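Local coordinates for protein restriction endonuclease S subunits (Thermoanaerobacter tengcongensis, PDB 3OKG) that probably binds DNA as the specificity subunit of a type I restriction-modification system, forming the methyltransferase together with M polypeptides, at residues 250-255 with 273-278; 288-293 with 307-312; 41-46 with 80-85. All coordinates share one frame; numbering follows the deposited sequence.

Overall arrangement
The chain carries two target-recognition (DNA specificity) regions, with long helices such as 174-216 and 365-388 running between them. Contact 3 belongs to the first region; contacts 1 and 2 belong to the second. The centres of contacts 1 and 3 are about 71 Å apart and those of contacts 2 and 3 about 70 Å, on opposite sides of the chain's centre. Contacts 1 and 2 are neighbours, with centres about 16 Å apart. Both reach one mixed sheet, and Cys277 CB of contact 1 packs 3.8 Å from Cys308 SG of contact 2. Sulfate ions, probably from the crystallisation liquor, bind Asn46 and Arg80 at contact 3.

Contact 1: residues 250-255 with 273-278; sequences YNFEGN and PRIWCS
A short antiparallel beta ladder at the surface joins edge strand 250-251 to strand 276-277 of a mixed sheet in the second DNA specificity region; the following loop brings Gly254 over one face of the Trp276 indole. Asn251 and Trp276 form the hydrogen-bonded pair, with Trp276 N to Asn251 O at 2.9 Å nearly along the C=O axis, and Asn251 N to Trp276 O at 3.1 Å from above the carbonyl plane. Tyr250 faces Cys277 in the adjoining non-hydrogen-bonded pair, and its CA adds a CA-H...O contact of 3.0 Å to Trp276 O, which also lies at the edge of the tyrosine ring.

The loop packs through a CH-pi contact. Gly254 CA sits 3.6 Å from the centroid of the five-membered ring of Trp276, in a backbone of positive phi (67°). Phe252 reaches back with its ring: Arg274 O meets the edge, 3.0 Å from Phe252 CE1. With chi1 of Ile275 at -167°, CG1 is anti to the backbone N and lies over one face of the phenyl ring, 4.1 Å from its centroid. The extended chi2 (180°) then puts Ile275 CD1 against Tyr250 CB at 3.5 Å.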
loop_
_atom_site.group_PDB
_atom_site.type_symbol
_atom_site.label_atom_id
_atom_site.label_comp_id
_atom_site.label_asym_id
_atom_site.label_seq_id
_atom_site.Cartn_x
_atom_site.Cartn_y
_atom_site.Cartn_z
ATOM N N TYR A 250 -14.849 36.980 -10.217
ATOM C CA TYR A 250 -14.002 35.814 -10.486
ATOM C C TYR A 250 -13.521 35.778 -11.934
ATOM O O TYR A 250 -14.283 36.067 -12.862
ATOM C CB TYR A 250 -14.752 34.523 -10.200
ATOM C CG TYR A 250 -15.428 34.490 -8.860
ATOM C CD1 TYR A 250 -14.711 34.720 -7.688
ATOM C CD2 TYR A 250 -16.787 34.215 -8.760
ATOM C CE1 TYR A 250 -15.340 34.686 -6.447
ATOM C CE2 TYR A 250 -17.420 34.175 -7.530
ATOM C CZ TYR A 250 -16.695 34.410 -6.377
ATOM O OH TYR A 250 -17.337 34.371 -5.157
ATOM N N ASN A 251 -12.258 35.397 -12.109
ATOM C CA ASN A 251 -11.618 35.309 -13.418
ATOM C C ASN A 251 -10.473 34.302 -13.371
ATOM O O ASN A 251 -10.059 33.871 -12.289
ATOM C CB ASN A 251 -11.037 36.659 -13.802
ATOM C CG ASN A 251 -9.975 37.125 -12.826
ATOM O OD1 ASN A 251 -10.285 37.758 -11.810
ATOM N ND2 ASN A 251 -8.714 36.809 -13.123
ATOM N N PHE A 252 -9.952 33.940 -14.542
ATOM C CA PHE A 252 -8.761 33.099 -14.620
ATOM C C PHE A 252 -7.641 33.844 -15.306
ATOM O O PHE A 252 -6.744 33.228 -15.883
ATOM C CB PHE A 252 -9.048 31.795 -15.364
ATOM C CG PHE A 252 -10.088 30.947 -14.699
ATOM C CD1 PHE A 252 -9.727 29.985 -13.769
ATOM C CD2 PHE A 252 -11.428 31.125 -14.986
ATOM C CE1 PHE A 252 -10.691 29.208 -13.143
ATOM C CE2 PHE A 252 -12.398 30.352 -14.366
ATOM C CZ PHE A 252 -12.030 29.389 -13.441
ATOM N N GLU A 253 -7.693 35.173 -15.235
ATOM C CA GLU A 253 -6.721 36.016 -15.925
ATOM C C GLU A 253 -5.691 36.593 -14.962
ATOM O O GLU A 253 -4.950 37.516 -15.311
ATOM C CB GLU A 253 -7.419 37.155 -16.682
ATOM C CG GLU A 253 -8.814 36.824 -17.216
ATOM C CD GLU A 253 -8.915 35.420 -17.803
ATOM O OE1 GLU A 253 -9.830 34.667 -17.386
ATOM O OE2 GLU A 253 -8.083 35.064 -18.671
ATOM N N GLY A 254 -5.646 36.050 -13.749
ATOM C CA GLY A 254 -4.724 36.544 -12.739
ATOM C C GLY A 254 -5.045 37.957 -12.277
ATOM O O GLY A 254 -4.160 38.715 -11.873
ATOM N N ASN A 255 -6.322 38.315 -12.337
ATOM C CA ASN A 255 -6.750 39.648 -11.936
ATOM C C ASN A 255 -7.182 39.692 -10.468
ATOM O O ASN A 255 -8.278 39.231 -10.108
ATOM C CB ASN A 255 -7.870 40.149 -12.850
ATOM C CG ASN A 255 -7.496 40.079 -14.323
ATOM O OD1 ASN A 255 -6.372 40.405 -14.709
ATOM N ND2 ASN A 255 -8.444 39.653 -15.153
ATOM N N PRO A 273 -4.095 27.667 -6.007
ATOM C CA PRO A 273 -4.872 28.675 -6.735
ATOM C C PRO A 273 -5.537 28.071 -7.971
ATOM O O PRO A 273 -4.871 27.418 -8.772
ATOM C CB PRO A 273 -3.815 29.704 -7.150
ATOM C CG PRO A 273 -2.675 29.488 -6.228
ATOM C CD PRO A 273 -2.672 28.028 -5.902
ATOM N N ARG A 274 -6.841 28.280 -8.102
ATOM C CA ARG A 274 -7.607 27.753 -9.223
ATOM C C ARG A 274 -8.341 28.886 -9.916
ATOM O O ARG A 274 -8.406 28.941 -11.143
ATOM C CB ARG A 274 -8.625 26.732 -8.725
ATOM C CG ARG A 274 -8.014 25.529 -8.027
ATOM C CD ARG A 274 -8.256 24.274 -8.822
ATOM N NE ARG A 274 -8.024 23.068 -8.032
ATOM C CZ ARG A 274 -6.821 22.554 -7.798
ATOM N NH1 ARG A 274 -5.745 23.151 -8.290
ATOM N NH2 ARG A 274 -6.692 21.448 -7.072
ATOM N N ILE A 275 -8.898 29.789 -9.116
ATOM C CA ILE A 275 -9.687 30.907 -9.628
ATOM C C ILE A 275 -9.349 32.179 -8.846
ATOM O O ILE A 275 -9.060 32.127 -7.645
ATOM C CB ILE A 275 -11.200 30.592 -9.541
ATOM C CG1 ILE A 275 -12.037 31.586 -10.348
ATOM C CG2 ILE A 275 -11.672 30.561 -8.104
ATOM C CD1 ILE A 275 -13.521 31.279 -10.269
ATOM N N TRP A 276 -9.359 33.314 -9.539
ATOM C CA TRP A 276 -9.017 34.598 -8.936
ATOM C C TRP A 276 -10.254 35.445 -8.646
ATOM O O TRP A 276 -11.339 35.171 -9.162
ATOM C CB TRP A 276 -8.106 35.388 -9.860
ATOM C CG TRP A 276 -6.663 35.161 -9.670
ATOM C CD1 TRP A 276 -5.721 36.105 -9.369
ATOM C CD2 TRP A 276 -5.965 33.916 -9.788
ATOM N NE1 TRP A 276 -4.477 35.522 -9.285
ATOM C CE2 TRP A 276 -4.600 34.179 -9.540
ATOM C CE3 TRP A 276 -6.360 32.604 -10.072
ATOM C CZ2 TRP A 276 -3.631 33.181 -9.569
ATOM C CZ3 TRP A 276 -5.398 31.615 -10.103
ATOM C CH2 TRP A 276 -4.048 31.908 -9.855
ATOM N N CYS A 277 -10.076 36.479 -7.825
ATOM C CA CYS A 277 -11.131 37.464 -7.572
ATOM C C CYS A 277 -10.563 38.862 -7.729
ATOM O O CYS A 277 -9.659 39.257 -6.996
ATOM C CB CYS A 277 -11.744 37.297 -6.181
ATOM S SG CYS A 277 -12.839 38.681 -5.671
ATOM N N SER A 278 -11.088 39.608 -8.698
ATOM C CA SER A 278 -10.573 40.936 -9.011
ATOM C C SER A 278 -10.952 41.970 -7.933
ATOM O O SER A 278 -10.548 43.134 -8.006
ATOM C CB SER A 278 -11.119 41.390 -10.370
ATOM O OG SER A 278 -12.537 41.410 -10.325
#

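Contact 2: residues 288-293 with 307-312; sequences DVLISV and CCIGRG
The flat groups that meet between Val293 and Gly312 are peptide units rather than rings: the carbonyl plane of Gly312 is approached by Val293 N, tilted 31° from it, while Val293 CG2 lies 3.4 Å from Gly312 C. This is a packing contact between two neighbouring sheets of the second DNA specificity region, with one backbone bond where the chain crosses between them. Strand 307-309 belongs to a mixed sheet, and residues 310-312 carry the chain across to strand 313-318, which lies beside strand 289-292 in an antiparallel sheet.

The bond from Val293 N to Gly312 O is short, 2.7 Å, and almost straight, with an N-H...O angle of 175°. It continues the ladder formed further along by the backbone pairs Ile291 with Ala314 and Val289 with Leu316. Ser292, the last strand residue, and Val293 just beyond it both meet the carbonyl oxygen of Gly312, a buried residue; Ser292 CA does so through a CA-H...O contact of 3.4 Å to Gly312 O. The hydroxyl of Ser292 has its own partner, Pro296 O.

Elsewhere the two sheets meet through side chains. Leu290 points toward the other segment and Ile309 points back; the two cross obliquely, touching through Leu290 CD2 and Ile309 CG2 at 4.1 Å, and both also pack on Ala315. The backbones stay apart here, with Leu290 CA 8.8 Å from Ile309 CA.

Around the Gly312 carbonyl the packing is closer. With CG1 of Val293 anti to the carbonyl carbon (chi1 -69°), the other methyl, CG2, falls between the backbone N and the carbonyl carbon. There Val293 CG2 lies 3.2 Å from Gly312 O and 3.5 Å from Arg311 O.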
loop_
_atom_site.group_PDB
_atom_site.type_symbol
_atom_site.label_atom_id
_atom_site.label_comp_id
_atom_site.label_asym_id
_atom_site.label_seq_id
_atom_site.Cartn_x
_atom_site.Cartn_y
_atom_site.Cartn_z
ATOM N N ASP A 288 -0.621 33.033 7.619
ATOM C CA ASP A 288 -1.938 32.865 8.221
ATOM C C ASP A 288 -2.502 31.469 8.082
ATOM O O ASP A 288 -2.354 30.811 7.047
ATOM C CB ASP A 288 -2.979 33.796 7.600
ATOM C CG ASP A 288 -2.530 35.237 7.566
ATOM O OD1 ASP A 288 -1.544 35.576 8.250
ATOM O OD2 ASP A 288 -3.159 36.030 6.834
ATOM N N VAL A 289 -3.168 31.030 9.139
ATOM C CA VAL A 289 -3.813 29.740 9.168
ATOM C C VAL A 289 -5.212 29.906 8.633
ATOM O O VAL A 289 -5.889 30.883 8.960
ATOM C CB VAL A 289 -3.841 29.199 10.631
ATOM C CG1 VAL A 289 -4.675 27.926 10.726
ATOM C CG2 VAL A 289 -2.400 28.946 11.123
ATOM N N LEU A 290 -5.649 28.979 7.786
ATOM C CA LEU A 290 -7.004 29.024 7.251
ATOM C C LEU A 290 -7.804 27.956 7.958
ATOM O O LEU A 290 -7.296 26.865 8.220
ATOM C CB LEU A 290 -7.017 28.775 5.724
ATOM C CG LEU A 290 -6.114 29.662 4.859
ATOM C CD1 LEU A 290 -6.049 29.152 3.429
ATOM C CD2 LEU A 290 -6.576 31.120 4.878
ATOM N N ILE A 291 -9.057 28.246 8.267
ATOM C CA ILE A 291 -9.877 27.267 8.969
ATOM C C ILE A 291 -11.280 27.253 8.380
ATOM O O ILE A 291 -11.793 28.294 7.989
ATOM C CB ILE A 291 -9.915 27.555 10.480
ATOM C CG1 ILE A 291 -10.634 26.436 11.231
ATOM C CG2 ILE A 291 -10.544 28.917 10.757
ATOM C CD1 ILE A 291 -10.282 26.386 12.704
ATOM N N SER A 292 -11.881 26.069 8.289
ATOM C CA SER A 292 -13.207 25.933 7.705
ATOM C C SER A 292 -14.244 26.308 8.739
ATOM O O SER A 292 -14.227 25.791 9.842
ATOM C CB SER A 292 -13.449 24.500 7.235
ATOM O OG SER A 292 -14.798 24.320 6.839
ATOM N N VAL A 293 -15.148 27.214 8.387
ATOM C CA VAL A 293 -16.158 27.663 9.345
ATOM C C VAL A 293 -17.555 27.240 8.901
ATOM O O VAL A 293 -18.553 27.667 9.483
ATOM C CB VAL A 293 -16.105 29.193 9.542
ATOM C CG1 VAL A 293 -14.830 29.584 10.273
ATOM C CG2 VAL A 293 -16.186 29.916 8.185
ATOM N N CYS A 307 -3.982 35.940 -0.752
ATOM C CA CYS A 307 -5.168 35.365 -1.364
ATOM C C CYS A 307 -6.379 35.986 -0.699
ATOM O O CYS A 307 -6.221 36.857 0.157
ATOM C CB CYS A 307 -5.185 33.844 -1.210
ATOM S SG CYS A 307 -5.185 33.213 0.534
ATOM N N CYS A 308 -7.577 35.551 -1.084
ATOM C CA CYS A 308 -8.797 35.991 -0.410
ATOM C C CYS A 308 -9.762 34.831 -0.222
ATOM O O CYS A 308 -9.761 33.873 -0.996
ATOM C CB CYS A 308 -9.461 37.158 -1.147
ATOM S SG CYS A 308 -9.793 36.843 -2.894
ATOM N N ILE A 309 -10.582 34.933 0.820
ATOM C CA ILE A 309 -11.386 33.827 1.303
ATOM C C ILE A 309 -12.869 34.160 1.364
ATOM O O ILE A 309 -13.249 35.298 1.656
ATOM C CB ILE A 309 -10.901 33.416 2.711
ATOM C CG1 ILE A 309 -10.941 34.626 3.667
ATOM C CG2 ILE A 309 -9.469 32.864 2.622
ATOM C CD1 ILE A 309 -10.790 34.265 5.148
ATOM N N GLY A 310 -13.701 33.154 1.113
ATOM C CA GLY A 310 -15.138 33.332 1.108
ATOM C C GLY A 310 -15.858 32.809 2.334
ATOM O O GLY A 310 -15.241 32.437 3.335
ATOM N N ARG A 311 -17.185 32.802 2.238
ATOM C CA ARG A 311 -18.099 32.329 3.285
ATOM C C ARG A 311 -17.579 31.191 4.148
ATOM O O ARG A 311 -17.919 31.097 5.326
ATOM C CB ARG A 311 -19.365 31.768 2.632
ATOM C CG ARG A 311 -20.605 32.626 2.626
ATOM C CD ARG A 311 -21.787 31.668 2.560
ATOM N NE ARG A 311 -22.951 32.166 1.837
ATOM C CZ ARG A 311 -23.986 31.401 1.494
ATOM N NH1 ARG A 311 -23.992 30.110 1.809
ATOM N NH2 ARG A 311 -25.013 31.921 0.834
ATOM N N GLY A 312 -16.827 30.280 3.537
ATOM C CA GLY A 312 -16.526 29.006 4.164
ATOM C C GLY A 312 -15.308 29.009 5.064
ATOM O O GLY A 312 -15.113 28.076 5.859
#

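Contact 3: residues 41-46 with 80-85; sequences RDPTKN and RARKVI. With SO4 (sulfate ion), chain I; SO4 (sulfate ion), chain D.
Backbone polar contacts tie Arg41 to Arg82. Arg41 N donates a hydrogen bond to Arg82 O at 2.8 Å. In return, Arg82 CA makes a CA-H...O contact of 3.3 Å with Arg41 O. The far end of Arg41 bonds through NH2 to Gly111 O.

Charged groups stack next: the carboxylate of Asp42 lies nearly parallel to the guanidinium of Arg82, with planes 14° apart and OD1 3.7 Å above the guanidinium centre. The salt bridge, Asp42 OD1 to Arg82 NE, is long at 3.8 Å, an attraction of charges with no N-H aimed at the oxygen. Arg82 bends at chi2 (-75°), and its NH1 donates to Ala81 O, which lies in the guanidinium plane, and also to Pro78 O.

Apolar contact is made by Val84 CG2, 3.6 Å from Arg41 CB. Separately, Pro43 CD rests 3.3 Å from a carbonyl oxygen, Ala81 O.

Two sulfates bind beside the contact, one accepting from Asn46 ND2 at 2.7 Å, the other from Arg80 NH1 at 2.8 Å.

At Asp42 OD1 the bond from Thr44 N closes an Asx turn, and Thr44 OG1 adds a second bond from the same face; the turn leads into 3-10 segment 43-45, packed against edge strand 81-84 of the first specificity region's mixed sheet.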
loop_
_atom_site.group_PDB
_atom_site.type_symbol
_atom_site.label_atom_id
_atom_site.label_comp_id
_atom_site.label_asym_id
_atom_site.label_seq_id
_atom_site.Cartn_x
_atom_site.Cartn_y
_atom_site.Cartn_z
ATOM N N ARG A 41 -8.173 -38.092 -14.492
ATOM C CA ARG A 41 -9.171 -38.983 -13.931
ATOM C C ARG A 41 -10.512 -38.259 -13.941
ATOM O O ARG A 41 -10.568 -37.038 -13.756
ATOM C CB ARG A 41 -8.788 -39.396 -12.514
ATOM C CG ARG A 41 -9.509 -40.649 -12.028
ATOM C CD ARG A 41 -9.746 -40.619 -10.540
ATOM N NE ARG A 41 -8.528 -40.352 -9.790
ATOM C CZ ARG A 41 -8.496 -39.648 -8.660
ATOM N NH1 ARG A 41 -9.618 -39.148 -8.140
ATOM N NH2 ARG A 41 -7.342 -39.441 -8.042
ATOM N N ASP A 42 -11.589 -39.006 -14.176
ATOM C CA ASP A 42 -12.923 -38.428 -14.190
ATOM C C ASP A 42 -13.613 -38.828 -12.893
ATOM O O ASP A 42 -14.035 -39.972 -12.739
ATOM C CB ASP A 42 -13.704 -38.941 -15.410
ATOM C CG ASP A 42 -15.077 -38.339 -15.511
ATOM O OD1 ASP A 42 -15.571 -37.779 -14.501
ATOM O OD2 ASP A 42 -15.671 -38.416 -16.604
ATOM N N PRO A 43 -13.702 -37.897 -11.935
ATOM C CA PRO A 43 -14.256 -38.283 -10.628
ATOM C C PRO A 43 -15.734 -38.679 -10.724
ATOM O O PRO A 43 -16.230 -39.320 -9.791
ATOM C CB PRO A 43 -14.132 -36.989 -9.789
ATOM C CG PRO A 43 -13.141 -36.097 -10.578
ATOM C CD PRO A 43 -13.372 -36.461 -12.008
ATOM N N THR A 44 -16.415 -38.282 -11.806
ATOM C CA THR A 44 -17.834 -38.607 -11.975
ATOM C C THR A 44 -18.035 -40.103 -12.107
ATOM O O THR A 44 -19.157 -40.581 -12.014
ATOM C CB THR A 44 -18.508 -37.908 -13.194
ATOM O OG1 THR A 44 -18.020 -38.469 -14.423
ATOM C CG2 THR A 44 -18.267 -36.399 -13.169
ATOM N N LYS A 45 -16.945 -40.835 -12.319
ATOM C CA LYS A 45 -17.006 -42.287 -12.457
ATOM C C LYS A 45 -17.073 -42.962 -11.102
ATOM O O LYS A 45 -17.353 -44.152 -11.012
ATOM C CB LYS A 45 -15.826 -42.815 -13.279
ATOM C CG LYS A 45 -15.923 -42.425 -14.746
ATOM C CD LYS A 45 -14.637 -42.697 -15.524
ATOM C CE LYS A 45 -14.428 -44.177 -15.826
ATOM N NZ LYS A 45 -14.014 -44.959 -14.620
ATOM N N ASN A 46 -16.822 -42.193 -10.046
ATOM C CA ASN A 46 -17.082 -42.638 -8.690
ATOM C C ASN A 46 -17.983 -41.588 -8.053
ATOM O O ASN A 46 -17.535 -40.765 -7.255
ATOM C CB ASN A 46 -15.783 -42.808 -7.900
ATOM C CG ASN A 46 -14.882 -43.885 -8.477
ATOM O OD1 ASN A 46 -14.029 -43.605 -9.315
ATOM N ND2 ASN A 46 -15.066 -45.123 -8.026
ATOM N N ARG A 80 -13.979 -29.232 -15.619
ATOM C CA ARG A 80 -12.516 -29.044 -15.619
ATOM C C ARG A 80 -11.783 -29.877 -14.577
ATOM O O ARG A 80 -10.546 -29.902 -14.526
ATOM C CB ARG A 80 -12.184 -27.568 -15.381
ATOM C CG ARG A 80 -12.449 -26.683 -16.583
ATOM C CD ARG A 80 -12.240 -25.230 -16.195
ATOM N NE ARG A 80 -12.424 -24.354 -17.337
ATOM C CZ ARG A 80 -12.330 -23.032 -17.272
ATOM N NH1 ARG A 80 -12.046 -22.449 -16.111
ATOM N NH2 ARG A 80 -12.521 -22.296 -18.361
ATOM N N ALA A 81 -12.531 -30.544 -13.715
ATOM C CA ALA A 81 -11.901 -31.274 -12.640
ATOM C C ALA A 81 -11.376 -32.617 -13.136
ATOM O O ALA A 81 -12.034 -33.637 -12.976
ATOM C CB ALA A 81 -12.868 -31.442 -11.437
ATOM N N ARG A 82 -10.186 -32.630 -13.743
ATOM C CA ARG A 82 -9.730 -33.864 -14.379
ATOM C C ARG A 82 -8.253 -34.214 -14.206
ATOM O O ARG A 82 -7.854 -35.328 -14.541
ATOM C CB ARG A 82 -10.087 -33.873 -15.876
ATOM C CG ARG A 82 -11.584 -33.802 -16.161
ATOM C CD ARG A 82 -12.328 -35.116 -15.892
ATOM N NE ARG A 82 -13.708 -35.016 -16.373
ATOM C CZ ARG A 82 -14.692 -34.373 -15.745
ATOM N NH1 ARG A 82 -14.481 -33.773 -14.570
ATOM N NH2 ARG A 82 -15.900 -34.332 -16.297
ATOM N N LYS A 83 -7.442 -33.293 -13.695
ATOM C CA LYS A 83 -5.995 -33.576 -13.609
ATOM C C LYS A 83 -5.643 -34.047 -12.220
ATOM O O LYS A 83 -5.944 -33.365 -11.252
ATOM C CB LYS A 83 -5.158 -32.337 -13.979
ATOM C CG LYS A 83 -5.192 -32.017 -15.473
ATOM C CD LYS A 83 -4.325 -30.806 -15.834
ATOM C CE LYS A 83 -4.280 -30.635 -17.368
ATOM N NZ LYS A 83 -3.419 -29.493 -17.775
ATOM N N VAL A 84 -4.991 -35.212 -12.135
ATOM C CA VAL A 84 -4.659 -35.805 -10.852
ATOM C C VAL A 84 -3.399 -35.129 -10.341
ATOM O O VAL A 84 -2.425 -35.014 -11.066
ATOM C CB VAL A 84 -4.361 -37.300 -10.995
ATOM C CG1 VAL A 84 -3.782 -37.849 -9.713
ATOM C CG2 VAL A 84 -5.612 -38.063 -11.401
ATOM N N ILE A 85 -3.432 -34.626 -9.115
ATOM C CA ILE A 85 -2.216 -34.042 -8.564
ATOM C C ILE A 85 -1.589 -34.951 -7.523
ATOM O O ILE A 85 -2.271 -35.760 -6.869
ATOM C CB ILE A 85 -2.451 -32.648 -7.971
ATOM C CG1 ILE A 85 -3.565 -32.685 -6.907
ATOM C CG2 ILE A 85 -2.825 -31.693 -9.092
ATOM C CD1 ILE A 85 -3.904 -31.309 -6.273
HETATM S S SO4 I . -18.587 -44.939 -6.107
HETATM O O1 SO4 I . -18.678 -45.739 -4.891
HETATM O O2 SO4 I . -17.509 -45.486 -6.927
HETATM O O3 SO4 I . -19.841 -44.974 -6.858
HETATM O O4 SO4 I . -18.314 -43.548 -5.754
HETATM S S SO4 D . -10.620 -22.671 -12.989
HETATM O O1 SO4 D . -10.959 -23.784 -13.859
HETATM O O2 SO4 D . -9.487 -23.064 -12.145
HETATM O O3 SO4 D . -10.187 -21.532 -13.792
HETATM O O4 SO4 D . -11.759 -22.323 -12.164
#